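Local coordinates for protein acetylxylan esterase / glucomannan deacetylase (Cellvibrio japonicus, PDB 2W9X) that removes acetyl groups from plant cell-wall glucomannan, its strongly preferred natural substrate, and from xylan as a secreted family 2 carbohydrate esterase, at residues G33-V38 / Y50-V55; Q74-L79 / K113-Q118; E321-K326 / N347-H352; V239-L244 / I290-D295. All coordinates share one frame; numbering follows the deposited sequence.

Overall arrangement
From the N terminus the four contacts close one after another, with none nested in or crossing the next. Contact 1 brings 33-38 and 50-55 together, closing the short excursion 39-49, and contact 2 then joins 74-79 to 113-118; both lie in the N-terminal beta domain and touch directly, V55 O meeting K113 N at 2.9 Å. Contact 4 follows, pairing 239-244 with 290-295, which helix 262-283 separates along the chain, in the parallel sheet of the hydrolase domain. Contact 3 comes last, laying helix residues 347-352 against 321-326. Contacts 3 and 4 share neighbouring strands of that sheet, whereas contacts 2 and 3 lie about 27 Å apart between centres.

Contact 1 of 4, residues G33-V38 / Y50-V55; sequences GGRVLV and YSWPAV
The backbones of 33-38 and 50-55 approach at two places, the CA atoms of G34 and V55 lying 4.7 Å apart and those of V36 and Y50 4.8 Å apart, without a direct hydrogen bond between the segments. A CA-H...O contact runs from V55 CA to G33 O at 3.5 Å. G34 has a phi of 91° with an extended psi, a region that glycine enters readily, and its bare CA passes beside V55 CG2. Two residues on, V36 CG2 touches V55 CG1 at 3.8 Å and also meets Y50 CB. Both segments belong to the N-terminal beta domain of the CE2 family, where strands 37-39 and 47-50 pair antiparallel and 50-55 leads on towards strand 56-62. The polar half of the contact is R35 against W52. The two side chains run alongside each other; the arginine is extended from CG to NE, and its CD rests 3.6 Å from W52 CD1. The guanidinium stands at 84° to the indole plane, and its CZ is 5.0 Å from the centroid of the five-membered ring, an off-centre cation-pi contact. Outside the pair, R35 NH1 is hydrogen-bonded to Y219 O and W52 NE1 to Y221 O, while both side chains touch N195 of strand 191-196 in the hydrolase domain. A water accepts from S51 N at 2.8 Å; its link to R35 O is doubtfully short.

Contact 2 of 4, residues Q74-L79 / K113-Q118; sequences QNIFRL and KLTETQ
F77 and K113 cross obliquely in an antiparallel non-hydrogen-bonded pair, the F77 ring bringing CD1 to 3.8 Å from K113 CA. One residue along, the neighbouring side chains meet at about right angles. I76 presents CG1 to T115 CG2 at 3.7 Å, and L114 lays CD1 across the stem of R78, 3.6 Å from its CG; the R78 guanidinium is engaged by E112 in a salt bridge. Two hydrogen bonds hold I76 from both ends of its backbone. L114 N donates to I76 O at 3.0 Å, whereas I76 N donates to T115 OG1, also at 3.0 Å, a hydroxyl taking the place of a backbone acceptor. T115 can do this because chi1 of 47° sets OG1 between its own N and carbonyl carbon. Beyond the pair, I76 and the two residues leading into strand 76-81 of the beta domain face the loop that follows strand 108-113, and the K113 side chain, bent at chi3 and chi4, crosses N75 to reach into it. NZ donates to T115 O at 2.7 Å and to T117 OG1 at 3.2 Å. Oxygens of its own loop thus grip the buried ammonium, which would offset part of the cost of burying its charge.

Contact 3 of 4, residues E321-K326 / N347-H352; sequences EQIVFK and NLLITH
In the alpha/beta/alpha sandwich of the SGNH hydrolase domain, E321, I323 and F325 of the outermost strand 320-325 meet the C-terminal helix 339-354. The two short segments run roughly antiparallel, at 148°, with their axes 10.8 Å apart, a spacing bridged by side chains. At one end E321 and H352 reach toward each other tip to tip. H352 NE2 donates to E321 OE2 at 2.8 Å in a nearly straight N-H...O bond. The oxygen lies close to the imidazole plane, but the ring N-H comes to it from above the carboxylate plane, and the two planes are 73° apart. The same OE2 has a long, weak ion pair with K356 NZ; the E321 carboxylate could raise the pKa of H352, an effect the lysine would partly offset. E321 also packs on E321 of the second subunit, which places this end near the dimer interface. H352 is distinct from H336, the histidine inferred to activate the nucleophile. The H352 chi1 of -176° sets CG anti to the backbone N, and I323 lies past the ring in the opposite sense. Further along, L348 CD2 touches F325 CB at 3.9 Å, while the F325 ring turns away from the helix. I323 CD1 is the shared hydrophobic point: it makes a CH-pi contact over one face of the H352 ring, 4.2 Å from its centroid, and touches L349 CD2 at 3.9 Å.

Contact 4 of 4, residues V239-L244 / I290-D295; sequences VIVIGL and ILMNSD
I242 O is approached by two groups of the neighbouring strand: M292 N donates to it at 2.9 Å with an angle of 174°, and L291 CA adds a weak CA-H...O contact at 3.5 Å. I290 O is held the same way, by I242 N at 2.9 Å and by V241 CA. With I290 N donating to I240 O, also at 2.9 Å, the three bonds form the ladder of a parallel pair, in which V241 is in register with I290 and I242 with L291. The axes of the short strand segments differ by 29° and approach to 4.7 Å. Alternation sends the side chains to two faces. On the face of V241 and I290, V241 CG1 touches M292 SD at 4.0 Å; the methionine reaches there because its chain stays extended with CG anti to the backbone N. On the other face I242 and L291 lie side by side, pointing the same way, with CD1 of I242 4.1 Å from CD2 of L291. Past the pairing, L244 O accepts from Y269 OH, and the L244 side chain is about 6 Å from that of N247, which probably stabilises the transition state. The two strands and the intervening helix 262-283 make a beta-alpha-beta crossover: I242 and L291 pack on that helix, L291 also on helix 300-314, and strands 144-149 and 320-325 flank the two strands in the sheet.

Contact 1 of 4, residues G33-V38 / Y50-V55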
loop_
_atom_site.group_PDB
_atom_site.type_symbol
_atom_site.label_atom_id
_atom_site.label_comp_id
_atom_site.label_asym_id
_atom_site.label_seq_id
_atom_site.Cartn_x
_atom_site.Cartn_y
_atom_site.Cartn_z
ATOM N N GLY B 33 6.248 -17.454 -22.294
ATOM C CA GLY B 33 5.752 -16.357 -21.487
ATOM C C GLY B 33 4.567 -15.673 -22.146
ATOM O O GLY B 33 4.569 -15.421 -23.352
ATOM N N GLY B 34 3.544 -15.381 -21.348
ATOM C CA GLY B 34 2.383 -14.681 -21.860
ATOM C C GLY B 34 1.318 -15.640 -22.346
ATOM O O GLY B 34 1.560 -16.858 -22.481
ATOM N N ARG B 35 0.136 -15.076 -22.594
ATOM C CA ARG B 35 -1.038 -15.832 -22.994
ATOM C C ARG B 35 -0.890 -16.298 -24.429
ATOM O O ARG B 35 -0.711 -15.495 -25.340
ATOM C CB ARG B 35 -2.305 -14.991 -22.833
ATOM C CG ARG B 35 -2.709 -14.785 -21.399
ATOM C CD ARG B 35 -3.923 -13.901 -21.315
ATOM N NE ARG B 35 -4.425 -13.817 -19.948
ATOM C CZ ARG B 35 -5.499 -13.124 -19.591
ATOM N NH1 ARG B 35 -6.195 -12.445 -20.501
ATOM N NH2 ARG B 35 -5.884 -13.123 -18.324
ATOM N N VAL B 36 -0.968 -17.611 -24.613
ATOM C CA VAL B 36 -0.762 -18.234 -25.907
ATOM C C VAL B 36 -1.774 -19.361 -26.057
ATOM O O VAL B 36 -1.967 -20.159 -25.134
ATOM C CB VAL B 36 0.695 -18.776 -26.034
ATOM C CG1 VAL B 36 0.811 -19.763 -27.156
ATOM C CG2 VAL B 36 1.686 -17.645 -26.248
ATOM N N LEU B 37 -2.441 -19.395 -27.206
ATOM C CA LEU B 37 -3.294 -20.504 -27.583
ATOM C C LEU B 37 -2.395 -21.568 -28.224
ATOM O O LEU B 37 -1.863 -21.359 -29.325
ATOM C CB LEU B 37 -4.359 -20.043 -28.587
ATOM C CG LEU B 37 -5.762 -20.677 -28.643
ATOM C CD1 LEU B 37 -6.259 -20.718 -30.080
ATOM C CD2 LEU B 37 -5.866 -22.064 -27.990
ATOM N N VAL B 38 -2.199 -22.684 -27.522
ATOM C CA VAL B 38 -1.393 -23.796 -28.047
ATOM C C VAL B 38 -2.293 -24.821 -28.728
ATOM O O VAL B 38 -3.215 -25.357 -28.114
ATOM C CB VAL B 38 -0.485 -24.466 -26.957
ATOM C CG1 VAL B 38 0.409 -23.426 -26.275
ATOM C CG2 VAL B 38 -1.307 -25.206 -25.905
ATOM N N TYR B 50 -0.989 -15.979 -30.490
ATOM C CA TYR B 50 -0.966 -14.943 -29.436
ATOM C C TYR B 50 -1.486 -13.591 -29.939
ATOM O O TYR B 50 -1.477 -13.329 -31.137
ATOM C CB TYR B 50 0.463 -14.778 -28.892
ATOM C CG TYR B 50 1.472 -14.826 -29.998
ATOM C CD1 TYR B 50 2.032 -16.052 -30.408
ATOM C CD2 TYR B 50 1.815 -13.662 -30.697
ATOM C CE1 TYR B 50 2.942 -16.100 -31.467
ATOM C CE2 TYR B 50 2.712 -13.697 -31.747
ATOM C CZ TYR B 50 3.269 -14.917 -32.131
ATOM O OH TYR B 50 4.156 -14.943 -33.170
ATOM N N SER B 51 -1.928 -12.727 -29.022
ATOM C CA SER B 51 -2.328 -11.351 -29.386
ATOM C C SER B 51 -2.055 -10.304 -28.302
ATOM O O SER B 51 -1.844 -9.120 -28.614
ATOM C CB SER B 51 -3.794 -11.289 -29.815
ATOM O OG SER B 51 -4.618 -11.791 -28.789
ATOM N N TRP B 52 -2.057 -10.729 -27.036
ATOM C CA TRP B 52 -1.721 -9.833 -25.929
ATOM C C TRP B 52 -0.246 -9.402 -26.070
ATOM O O TRP B 52 0.556 -10.123 -26.673
ATOM C CB TRP B 52 -1.977 -10.498 -24.572
ATOM C CG TRP B 52 -3.434 -10.678 -24.208
ATOM C CD1 TRP B 52 -4.153 -11.825 -24.306
ATOM C CD2 TRP B 52 -4.341 -9.682 -23.683
ATOM N NE1 TRP B 52 -5.450 -11.620 -23.883
ATOM C CE2 TRP B 52 -5.595 -10.316 -23.496
ATOM C CE3 TRP B 52 -4.220 -8.322 -23.363
ATOM C CZ2 TRP B 52 -6.723 -9.640 -22.991
ATOM C CZ3 TRP B 52 -5.349 -7.643 -22.857
ATOM C CH2 TRP B 52 -6.584 -8.313 -22.673
ATOM N N PRO B 53 0.111 -8.212 -25.544
ATOM C CA PRO B 53 1.486 -7.743 -25.776
ATOM C C PRO B 53 2.576 -8.595 -25.095
ATOM O O PRO B 53 2.277 -9.364 -24.175
ATOM C CB PRO B 53 1.496 -6.316 -25.198
ATOM C CG PRO B 53 0.121 -6.019 -24.698
ATOM C CD PRO B 53 -0.706 -7.275 -24.749
ATOM N N ALA B 54 3.822 -8.450 -25.566
ATOM C CA ALA B 54 5.034 -8.863 -24.835
ATOM C C ALA B 54 5.229 -10.373 -24.605
ATOM O O ALA B 54 6.014 -10.782 -23.733
ATOM C CB ALA B 54 5.160 -8.079 -23.506
ATOM N N VAL B 55 4.518 -11.181 -25.393
ATOM C CA VAL B 55 4.655 -12.630 -25.405
ATOM C C VAL B 55 6.112 -13.011 -25.727
ATOM O O VAL B 55 6.803 -12.283 -26.448
ATOM C CB VAL B 55 3.636 -13.264 -26.423
ATOM C CG1 VAL B 55 4.006 -14.668 -26.793
ATOM C CG2 VAL B 55 2.224 -13.225 -25.847
HETATM O O HOH W 1 -2.284 -14.062 -26.535
#

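Contact 2 of 4, residues Q74-L79 / K113-Q118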
loop_
_atom_site.group_PDB
_atom_site.type_symbol
_atom_site.label_atom_id
_atom_site.label_comp_id
_atom_site.label_asym_id
_atom_site.label_seq_id
_atom_site.Cartn_x
_atom_site.Cartn_y
_atom_site.Cartn_z
ATOM N N GLN B 74 2.233 -9.718 -38.525
ATOM C CA GLN B 74 1.572 -8.687 -37.730
ATOM C C GLN B 74 2.516 -7.997 -36.756
ATOM O O GLN B 74 2.311 -6.846 -36.420
ATOM C CB GLN B 74 0.398 -9.293 -36.947
ATOM C CG GLN B 74 -0.763 -9.781 -37.817
ATOM C CD GLN B 74 -1.414 -8.649 -38.572
ATOM O OE1 GLN B 74 -1.853 -7.669 -37.981
ATOM N NE2 GLN B 74 -1.476 -8.774 -39.887
ATOM N N ASN B 75 3.542 -8.713 -36.304
ATOM C CA ASN B 75 4.428 -8.227 -35.249
ATOM C C ASN B 75 5.862 -7.939 -35.670
ATOM O O ASN B 75 6.371 -8.514 -36.628
ATOM C CB ASN B 75 4.460 -9.240 -34.104
ATOM C CG ASN B 75 3.145 -9.340 -33.392
ATOM O OD1 ASN B 75 2.432 -10.354 -33.504
ATOM N ND2 ASN B 75 2.789 -8.287 -32.672
ATOM N N ILE B 76 6.502 -7.037 -34.930
ATOM C CA ILE B 76 7.955 -6.947 -34.905
ATOM C C ILE B 76 8.397 -7.733 -33.669
ATOM O O ILE B 76 7.734 -7.681 -32.624
ATOM C CB ILE B 76 8.472 -5.478 -34.825
ATOM C CG1 ILE B 76 7.792 -4.586 -35.874
ATOM C CG2 ILE B 76 10.000 -5.431 -34.978
ATOM C CD1 ILE B 76 8.147 -3.072 -35.767
ATOM N N PHE B 77 9.504 -8.464 -33.805
ATOM C CA PHE B 77 10.071 -9.259 -32.725
ATOM C C PHE B 77 11.509 -8.854 -32.532
ATOM O O PHE B 77 12.142 -8.340 -33.448
ATOM C CB PHE B 77 10.108 -10.760 -33.093
ATOM C CG PHE B 77 8.764 -11.388 -33.286
ATOM C CD1 PHE B 77 8.126 -12.032 -32.226
ATOM C CD2 PHE B 77 8.148 -11.368 -34.533
ATOM C CE1 PHE B 77 6.877 -12.633 -32.400
ATOM C CE2 PHE B 77 6.908 -11.970 -34.721
ATOM C CZ PHE B 77 6.271 -12.604 -33.655
ATOM N N ARG B 78 12.038 -9.124 -31.345
ATOM C CA ARG B 78 13.479 -9.238 -31.217
ATOM C C ARG B 78 13.897 -10.645 -30.778
ATOM O O ARG B 78 13.156 -11.348 -30.063
ATOM C CB ARG B 78 14.083 -8.118 -30.351
ATOM C CG ARG B 78 13.773 -8.198 -28.880
ATOM C CD ARG B 78 14.169 -6.920 -28.147
ATOM N NE ARG B 78 14.005 -7.129 -26.705
ATOM C CZ ARG B 78 14.259 -6.232 -25.764
ATOM N NH1 ARG B 78 14.082 -6.566 -24.494
ATOM N NH2 ARG B 78 14.684 -5.015 -26.082
ATOM N N LEU B 79 15.069 -11.053 -31.255
ATOM C CA LEU B 79 15.636 -12.357 -30.947
ATOM C C LEU B 79 16.912 -12.185 -30.138
ATOM O O LEU B 79 17.831 -11.492 -30.558
ATOM C CB LEU B 79 15.905 -13.140 -32.237
ATOM C CG LEU B 79 16.509 -14.547 -32.177
ATOM C CD1 LEU B 79 15.544 -15.509 -31.521
ATOM C CD2 LEU B 79 16.831 -15.025 -33.586
ATOM N N LYS B 113 7.996 -10.739 -28.627
ATOM C CA LYS B 113 7.083 -9.832 -29.329
ATOM C C LYS B 113 7.245 -8.403 -28.767
ATOM O O LYS B 113 7.320 -8.203 -27.551
ATOM C CB LYS B 113 5.646 -10.337 -29.175
ATOM C CG LYS B 113 4.535 -9.445 -29.704
ATOM C CD LYS B 113 3.253 -9.794 -28.947
ATOM C CE LYS B 113 2.015 -9.789 -29.817
ATOM N NZ LYS B 113 1.476 -8.437 -30.051
ATOM N N LEU B 114 7.315 -7.425 -29.670
ATOM C CA LEU B 114 7.542 -6.021 -29.302
ATOM C C LEU B 114 6.277 -5.197 -29.459
ATOM O O LEU B 114 6.006 -4.306 -28.672
ATOM C CB LEU B 114 8.624 -5.428 -30.221
ATOM C CG LEU B 114 10.104 -5.558 -29.888
ATOM C CD1 LEU B 114 10.456 -6.782 -29.105
ATOM C CD2 LEU B 114 10.985 -5.388 -31.117
ATOM N N THR B 115 5.508 -5.504 -30.495
ATOM C CA THR B 115 4.420 -4.644 -30.945
ATOM C C THR B 115 3.054 -5.060 -30.380
ATOM O O THR B 115 2.906 -6.143 -29.809
ATOM C CB THR B 115 4.353 -4.627 -32.472
ATOM O OG1 THR B 115 4.442 -5.970 -32.955
ATOM C CG2 THR B 115 5.500 -3.798 -33.069
ATOM N N GLU B 116 2.074 -4.170 -30.522
ATOM C CA GLU B 116 0.720 -4.412 -30.067
ATOM C C GLU B 116 -0.166 -4.726 -31.260
ATOM O O GLU B 116 -0.064 -4.069 -32.308
ATOM C CB GLU B 116 0.157 -3.193 -29.333
ATOM C CG GLU B 116 -1.267 -3.419 -28.827
ATOM C CD GLU B 116 -1.845 -2.249 -28.061
ATOM O OE1 GLU B 116 -1.518 -1.080 -28.362
ATOM O OE2 GLU B 116 -2.658 -2.507 -27.152
ATOM N N THR B 117 -1.019 -5.735 -31.077
ATOM C CA THR B 117 -2.008 -6.174 -32.055
ATOM C C THR B 117 -3.365 -6.226 -31.355
ATOM O O THR B 117 -3.642 -7.165 -30.597
ATOM C CB THR B 117 -1.688 -7.594 -32.586
ATOM O OG1 THR B 117 -1.438 -8.479 -31.478
ATOM C CG2 THR B 117 -0.473 -7.593 -33.525
ATOM N N GLN B 118 -4.201 -5.213 -31.580
ATOM C CA GLN B 118 -5.519 -5.151 -30.924
ATOM C C GLN B 118 -6.628 -5.866 -31.690
ATOM O O GLN B 118 -7.638 -6.271 -31.108
ATOM C CB GLN B 118 -5.917 -3.699 -30.638
ATOM C CG GLN B 118 -5.077 -3.065 -29.529
ATOM C CD GLN B 118 -5.453 -1.627 -29.245
ATOM O OE1 GLN B 118 -5.252 -0.744 -30.081
ATOM N NE2 GLN B 118 -5.983 -1.377 -28.051
#

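Contact 3 of 4, residues E321-K326 / N347-H352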
loop_
_atom_site.group_PDB
_atom_site.type_symbol
_atom_site.label_atom_id
_atom_site.label_comp_id
_atom_site.label_asym_id
_atom_site.label_seq_id
_atom_site.Cartn_x
_atom_site.Cartn_y
_atom_site.Cartn_z
ATOM N N GLU B 321 -2.249 -2.285 -2.448
ATOM C CA GLU B 321 -1.684 -0.968 -2.216
ATOM C C GLU B 321 -1.738 -0.085 -3.472
ATOM O O GLU B 321 -1.923 -0.578 -4.592
ATOM C CB GLU B 321 -0.264 -1.069 -1.625
ATOM C CG GLU B 321 0.705 -1.918 -2.421
ATOM C CD GLU B 321 1.910 -2.448 -1.602
ATOM O OE1 GLU B 321 2.257 -1.905 -0.516
ATOM O OE2 GLU B 321 2.533 -3.416 -2.087
ATOM N N GLN B 322 -1.597 1.222 -3.279
ATOM C CA GLN B 322 -1.624 2.167 -4.380
ATOM C C GLN B 322 -0.229 2.716 -4.647
ATOM O O GLN B 322 0.543 2.953 -3.703
ATOM C CB GLN B 322 -2.589 3.311 -4.044
ATOM C CG GLN B 322 -2.662 4.459 -5.071
ATOM C CD GLN B 322 -3.746 5.458 -4.738
ATOM O OE1 GLN B 322 -4.071 5.659 -3.565
ATOM N NE2 GLN B 322 -4.317 6.103 -5.770
ATOM N N ILE B 323 0.090 2.892 -5.931
ATOM C CA ILE B 323 1.262 3.668 -6.372
ATOM C C ILE B 323 0.760 4.789 -7.275
ATOM O O ILE B 323 -0.053 4.555 -8.202
ATOM C CB ILE B 323 2.337 2.798 -7.089
ATOM C CG1 ILE B 323 3.021 1.850 -6.082
ATOM C CG2 ILE B 323 3.375 3.687 -7.825
ATOM C CD1 ILE B 323 4.071 0.912 -6.720
ATOM N N VAL B 324 1.172 6.014 -6.950
ATOM C CA VAL B 324 0.911 7.178 -7.807
ATOM C C VAL B 324 2.239 7.647 -8.384
ATOM O O VAL B 324 3.159 8.027 -7.627
ATOM C CB VAL B 324 0.241 8.330 -7.042
ATOM C CG1 VAL B 324 0.007 9.503 -7.972
ATOM C CG2 VAL B 324 -1.059 7.848 -6.392
ATOM N N PHE B 325 2.361 7.601 -9.711
ATOM C CA PHE B 325 3.636 7.980 -10.322
ATOM C C PHE B 325 3.614 9.424 -10.796
ATOM O O PHE B 325 2.549 9.970 -11.133
ATOM C CB PHE B 325 4.098 6.996 -11.417
ATOM C CG PHE B 325 3.128 6.825 -12.561
ATOM C CD1 PHE B 325 3.069 7.756 -13.603
ATOM C CD2 PHE B 325 2.309 5.695 -12.627
ATOM C CE1 PHE B 325 2.175 7.574 -14.666
ATOM C CE2 PHE B 325 1.427 5.516 -13.694
ATOM C CZ PHE B 325 1.373 6.446 -14.701
ATOM N N LYS B 326 4.799 10.036 -10.785
ATOM C CA LYS B 326 4.981 11.470 -11.004
ATOM C C LYS B 326 6.263 11.721 -11.801
ATOM O O LYS B 326 7.177 10.883 -11.812
ATOM C CB LYS B 326 5.129 12.206 -9.656
ATOM C CG LYS B 326 4.012 11.952 -8.615
ATOM C CD LYS B 326 4.369 12.616 -7.287
ATOM C CE LYS B 326 4.477 14.159 -7.392
ATOM N NZ LYS B 326 3.293 14.707 -8.107
ATOM N N ASN B 347 12.003 1.239 -12.115
ATOM C CA ASN B 347 12.826 1.452 -10.918
ATOM C C ASN B 347 11.966 1.674 -9.701
ATOM O O ASN B 347 12.281 1.186 -8.619
ATOM C CB ASN B 347 13.805 2.631 -11.099
ATOM C CG ASN B 347 14.776 2.421 -12.241
ATOM O OD1 ASN B 347 15.003 1.291 -12.682
ATOM N ND2 ASN B 347 15.350 3.514 -12.739
ATOM N N LEU B 348 10.873 2.410 -9.880
ATOM C CA LEU B 348 9.900 2.640 -8.810
ATOM C C LEU B 348 9.329 1.316 -8.278
ATOM O O LEU B 348 9.275 1.073 -7.065
ATOM C CB LEU B 348 8.752 3.481 -9.371
ATOM C CG LEU B 348 8.061 4.627 -8.649
ATOM C CD1 LEU B 348 9.091 5.627 -8.121
ATOM C CD2 LEU B 348 7.136 5.296 -9.650
ATOM N N LEU B 349 8.883 0.482 -9.211
ATOM C CA LEU B 349 8.310 -0.830 -8.906
ATOM C C LEU B 349 9.340 -1.794 -8.300
ATOM O O LEU B 349 9.064 -2.471 -7.301
ATOM C CB LEU B 349 7.711 -1.416 -10.187
ATOM C CG LEU B 349 6.353 -0.871 -10.643
ATOM C CD1 LEU B 349 6.061 -1.363 -12.034
ATOM C CD2 LEU B 349 5.256 -1.332 -9.686
ATOM N N ILE B 350 10.527 -1.848 -8.907
ATOM C CA ILE B 350 11.618 -2.696 -8.404
ATOM C C ILE B 350 11.962 -2.406 -6.938
ATOM O O ILE B 350 12.018 -3.327 -6.108
ATOM C CB ILE B 350 12.872 -2.589 -9.300
ATOM C CG1 ILE B 350 12.583 -3.191 -10.673
ATOM C CG2 ILE B 350 14.120 -3.223 -8.601
ATOM C CD1 ILE B 350 13.508 -2.716 -11.810
ATOM N N THR B 351 12.168 -1.130 -6.623
ATOM C CA THR B 351 12.445 -0.682 -5.262
ATOM C C THR B 351 11.306 -1.027 -4.301
ATOM O O THR B 351 11.546 -1.470 -3.176
ATOM C CB THR B 351 12.719 0.847 -5.236
ATOM O OG1 THR B 351 13.716 1.160 -6.219
ATOM C CG2 THR B 351 13.201 1.315 -3.866
ATOM N N HIS B 352 10.068 -0.807 -4.748
ATOM C CA HIS B 352 8.883 -1.139 -3.959
ATOM C C HIS B 352 8.888 -2.634 -3.641
ATOM O O HIS B 352 8.740 -3.019 -2.488
ATOM C CB HIS B 352 7.605 -0.754 -4.717
ATOM C CG HIS B 352 6.349 -0.982 -3.937
ATOM N ND1 HIS B 352 5.844 -0.052 -3.052
ATOM C CD2 HIS B 352 5.502 -2.035 -3.898
ATOM C CE1 HIS B 352 4.740 -0.522 -2.502
ATOM N NE2 HIS B 352 4.509 -1.725 -2.998
#

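Contact 4 of 4, residues V239-L244 / I290-D295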
loop_
_atom_site.group_PDB
_atom_site.type_symbol
_atom_site.label_atom_id
_atom_site.label_comp_id
_atom_site.label_asym_id
_atom_site.label_seq_id
_atom_site.Cartn_x
_atom_site.Cartn_y
_atom_site.Cartn_z
ATOM N N VAL B 239 2.435 -11.420 -7.669
ATOM C CA VAL B 239 2.217 -9.970 -7.790
ATOM C C VAL B 239 1.409 -9.639 -9.036
ATOM O O VAL B 239 1.690 -10.142 -10.138
ATOM C CB VAL B 239 3.543 -9.150 -7.791
ATOM C CG1 VAL B 239 3.250 -7.637 -7.817
ATOM C CG2 VAL B 239 4.383 -9.500 -6.587
ATOM N N ILE B 240 0.381 -8.809 -8.839
ATOM C CA ILE B 240 -0.437 -8.301 -9.940
ATOM C C ILE B 240 -0.492 -6.765 -9.906
ATOM O O ILE B 240 -0.952 -6.175 -8.919
ATOM C CB ILE B 240 -1.868 -8.896 -9.930
ATOM C CG1 ILE B 240 -1.813 -10.432 -9.956
ATOM C CG2 ILE B 240 -2.668 -8.334 -11.101
ATOM C CD1 ILE B 240 -3.197 -11.160 -9.850
ATOM N N VAL B 241 -0.017 -6.139 -10.980
ATOM C CA VAL B 241 0.055 -4.686 -11.072
ATOM C C VAL B 241 -0.986 -4.233 -12.084
ATOM O O VAL B 241 -0.923 -4.591 -13.269
ATOM C CB VAL B 241 1.474 -4.201 -11.484
ATOM C CG1 VAL B 241 1.542 -2.652 -11.556
ATOM C CG2 VAL B 241 2.514 -4.744 -10.511
ATOM N N ILE B 242 -1.946 -3.457 -11.607
ATOM C CA ILE B 242 -3.038 -2.990 -12.454
ATOM C C ILE B 242 -2.915 -1.477 -12.601
ATOM O O ILE B 242 -2.888 -0.752 -11.617
ATOM C CB ILE B 242 -4.438 -3.369 -11.891
ATOM C CG1 ILE B 242 -4.473 -4.856 -11.503
ATOM C CG2 ILE B 242 -5.540 -2.999 -12.937
ATOM C CD1 ILE B 242 -5.749 -5.317 -10.734
ATOM N N GLY B 243 -2.836 -1.008 -13.834
ATOM C CA GLY B 243 -2.787 0.439 -14.105
ATOM C C GLY B 243 -3.930 0.763 -15.050
ATOM O O GLY B 243 -3.769 0.636 -16.259
ATOM N N LEU B 244 -5.079 1.174 -14.503
ATOM C CA LEU B 244 -6.268 1.475 -15.307
ATOM C C LEU B 244 -7.038 2.631 -14.668
ATOM O O LEU B 244 -7.135 2.714 -13.435
ATOM C CB LEU B 244 -7.177 0.217 -15.420
ATOM C CG LEU B 244 -6.724 -0.972 -16.295
ATOM C CD1 LEU B 244 -7.620 -2.240 -16.100
ATOM C CD2 LEU B 244 -6.704 -0.560 -17.777
ATOM N N ILE B 290 -1.064 -4.315 -6.708
ATOM C CA ILE B 290 -0.575 -2.935 -6.712
ATOM C C ILE B 290 -1.371 -2.146 -7.738
ATOM O O ILE B 290 -1.331 -2.445 -8.922
ATOM C CB ILE B 290 0.933 -2.847 -7.002
ATOM C CG1 ILE B 290 1.735 -3.589 -5.916
ATOM C CG2 ILE B 290 1.390 -1.369 -7.084
ATOM C CD1 ILE B 290 3.226 -3.677 -6.190
ATOM N N LEU B 291 -2.084 -1.127 -7.273
ATOM C CA LEU B 291 -2.901 -0.315 -8.161
ATOM C C LEU B 291 -2.137 0.960 -8.461
ATOM O O LEU B 291 -1.877 1.758 -7.561
ATOM C CB LEU B 291 -4.274 -0.035 -7.528
ATOM C CG LEU B 291 -5.003 -1.267 -6.962
ATOM C CD1 LEU B 291 -6.488 -0.936 -6.712
ATOM C CD2 LEU B 291 -4.886 -2.528 -7.872
ATOM N N MET B 292 -1.738 1.106 -9.717
ATOM C CA MET B 292 -0.733 2.088 -10.122
ATOM C C MET B 292 -1.324 3.121 -11.086
ATOM O O MET B 292 -1.879 2.747 -12.113
ATOM C CB MET B 292 0.428 1.324 -10.775
ATOM C CG MET B 292 1.559 2.177 -11.308
ATOM S SD MET B 292 2.910 1.063 -11.709
ATOM C CE MET B 292 4.060 2.249 -12.388
ATOM N N ASN B 293 -1.242 4.411 -10.740
ATOM C CA ASN B 293 -1.799 5.474 -11.579
ATOM C C ASN B 293 -0.970 6.759 -11.545
ATOM O O ASN B 293 -0.071 6.920 -10.722
ATOM C CB ASN B 293 -3.282 5.800 -11.256
ATOM C CG ASN B 293 -4.212 4.610 -11.454
ATOM O OD1 ASN B 293 -4.884 4.473 -12.505
ATOM N ND2 ASN B 293 -4.281 3.751 -10.439
ATOM N N SER B 294 -1.284 7.660 -12.469
ATOM C CA SER B 294 -0.583 8.941 -12.615
ATOM C C SER B 294 -1.130 9.957 -11.624
ATOM O O SER B 294 -2.204 9.739 -10.996
ATOM C CB SER B 294 -0.818 9.497 -14.017
ATOM O OG SER B 294 -2.164 9.962 -14.092
ATOM N N ASP B 295 -0.400 11.072 -11.518
ATOM C CA ASP B 295 -0.827 12.234 -10.763
ATOM C C ASP B 295 -1.552 13.225 -11.694
ATOM O O ASP B 295 -1.592 14.414 -11.425
ATOM C CB ASP B 295 0.389 12.908 -10.100
ATOM C CG ASP B 295 1.446 13.427 -11.129
ATOM O OD1 ASP B 295 1.346 13.162 -12.339
ATOM O OD2 ASP B 295 2.407 14.082 -10.693
#